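Local coordinates for SsDNA-binding protein essential for mitochondrial genome maintenance (Saccharomyces cerevisiae, PDB 6CQK), which binds single-stranded DNA preferentially and cooperatively, takes part in mitochondrial DNA replication and stimulates the PIF1 helicase, at residues K5-G10 and L67-A72. Numbering follows the deposited sequence.
Sequences KMSIVG and LVYVEA
Six backbone hydrogen bonds join K5-G10 to L67-A72, whose N-to-C directions differ by 169°, so the strands run antiparallel. M6 with A72, I8 with V70 and G10 with V68 are the hydrogen-bonded pairs; each donates and accepts once. The bond from M6 N to A72 O, at 2.8 Å, is the straightest (174° at the hydrogen), whereas G10 N to V68 O is the longest at 3.2 Å. S7 with E71 and V9 with Y69 form the alternating non-hydrogen-bonded pairs, on the other face from I8 and V70.

Polar side chains meet at E71. K5 and E71 lie alongside each other, and NZ reaches OE2 in a weak salt bridge of 3.4 Å. The hydroxyl Y69 OH donates to the same E71 OE2 over 3.1 Å from above the carboxylate plane, so a neutral hydroxyl and the K5 ammonium share one oxygen; both would probably help keep the carboxylate ionised.

Apolar contact centres on V9. Its CG2 comes in plane to the Y69 ring edge, 3.7 Å from CD2, while CG1 meets L67 CD1 at 3.8 Å. With CG anti to the backbone N (chi1 164°), the ring extends along the strands toward S7. An alanine at Y69 would remove this ring and hydroxyl, and would probably loosen the packing on V9 and the hold on E71.

Both segments belong to the OB-fold of this single-strand binding protein family. I8 and V70 pack on strand 26-34, L67-A72 hydrogen-bonds onward to strand 89-99, and K5-V9 continue the sheet antiparallel into a second subunit; a third brings its F3 ring against Y69.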
# COMPACT_ATOMS: atom_id res chain seq x y z
N LYS A 5 6.44 5.47 -1.83
CA LYS A 5 6.77 4.07 -1.61
C LYS A 5 6.16 3.24 -2.68
O LYS A 5 5.13 3.57 -3.20
CB LYS A 5 6.37 3.53 -0.22
CG LYS A 5 4.91 3.63 0.10
CD LYS A 5 4.56 3.12 1.48
CE LYS A 5 4.25 1.62 1.38
NZ LYS A 5 4.27 0.90 2.68
N MET A 6 6.83 2.13 -2.98
CA MET A 6 6.37 1.11 -3.96
C MET A 6 6.12 -0.23 -3.30
O MET A 6 6.86 -0.62 -2.39
CB MET A 6 7.45 0.88 -4.97
CG MET A 6 7.02 -0.06 -6.08
SD MET A 6 7.39 0.53 -7.75
CE MET A 6 6.95 2.23 -7.85
N SER A 7 5.06 -0.89 -3.69
CA SER A 7 4.82 -2.26 -3.24
C SER A 7 4.83 -3.10 -4.49
O SER A 7 4.21 -2.73 -5.46
CB SER A 7 3.47 -2.37 -2.53
OG SER A 7 3.30 -1.30 -1.61
N ILE A 8 5.57 -4.20 -4.45
CA ILE A 8 5.72 -5.09 -5.57
C ILE A 8 5.41 -6.51 -5.17
O ILE A 8 5.83 -6.97 -4.12
CB ILE A 8 7.14 -5.05 -6.04
CG1 ILE A 8 7.47 -3.66 -6.56
CG2 ILE A 8 7.38 -6.08 -7.15
CD1 ILE A 8 8.93 -3.34 -6.40
N VAL A 9 4.66 -7.20 -5.98
CA VAL A 9 4.64 -8.64 -5.95
C VAL A 9 5.25 -9.18 -7.21
O VAL A 9 4.81 -8.84 -8.34
CB VAL A 9 3.24 -9.21 -5.80
CG1 VAL A 9 3.27 -10.74 -5.93
CG2 VAL A 9 2.72 -8.88 -4.43
N GLY A 10 6.19 -10.08 -7.00
CA GLY A 10 6.94 -10.60 -8.11
C GLY A 10 7.93 -11.63 -7.71
O GLY A 10 7.99 -12.05 -6.55
N LEU A 67 8.57 -16.04 -5.07
CA LEU A 67 7.48 -15.05 -5.05
C LEU A 67 7.56 -14.29 -3.73
O LEU A 67 7.46 -14.90 -2.66
CB LEU A 67 6.11 -15.70 -5.18
CG LEU A 67 4.95 -14.75 -5.38
CD1 LEU A 67 5.10 -14.01 -6.68
CD2 LEU A 67 3.61 -15.46 -5.35
N VAL A 68 7.74 -12.97 -3.85
CA VAL A 68 7.86 -12.08 -2.70
C VAL A 68 6.87 -10.92 -2.77
O VAL A 68 6.38 -10.58 -3.85
CB VAL A 68 9.25 -11.46 -2.59
CG1 VAL A 68 10.21 -12.55 -2.34
CG2 VAL A 68 9.65 -10.70 -3.84
N TYR A 69 6.59 -10.31 -1.62
CA TYR A 69 5.85 -9.01 -1.58
C TYR A 69 6.81 -8.05 -0.90
O TYR A 69 7.14 -8.28 0.25
CB TYR A 69 4.54 -9.14 -0.82
CG TYR A 69 3.93 -7.84 -0.39
CD1 TYR A 69 4.24 -7.27 0.82
CD2 TYR A 69 3.00 -7.21 -1.17
CE1 TYR A 69 3.66 -6.10 1.23
CE2 TYR A 69 2.44 -6.02 -0.79
CZ TYR A 69 2.76 -5.47 0.41
OH TYR A 69 2.14 -4.28 0.77
N VAL A 70 7.31 -7.07 -1.64
CA VAL A 70 8.31 -6.15 -1.15
C VAL A 70 7.70 -4.78 -1.08
O VAL A 70 6.90 -4.38 -1.94
CB VAL A 70 9.48 -6.06 -2.09
CG1 VAL A 70 10.40 -4.90 -1.74
CG2 VAL A 70 10.22 -7.39 -2.14
N GLU A 71 8.03 -4.05 -0.01
CA GLU A 71 7.71 -2.63 0.08
C GLU A 71 9.02 -1.88 0.13
O GLU A 71 9.91 -2.29 0.81
CB GLU A 71 6.96 -2.31 1.34
CG GLU A 71 5.60 -2.91 1.39
CD GLU A 71 4.94 -2.73 2.72
OE1 GLU A 71 5.56 -2.87 3.81
OE2 GLU A 71 3.74 -2.43 2.60
N ALA A 72 9.13 -0.81 -0.63
CA ALA A 72 10.39 -0.13 -0.76
C ALA A 72 10.18 1.38 -0.89
O ALA A 72 9.25 1.83 -1.57
CB ALA A 72 11.15 -0.68 -2.02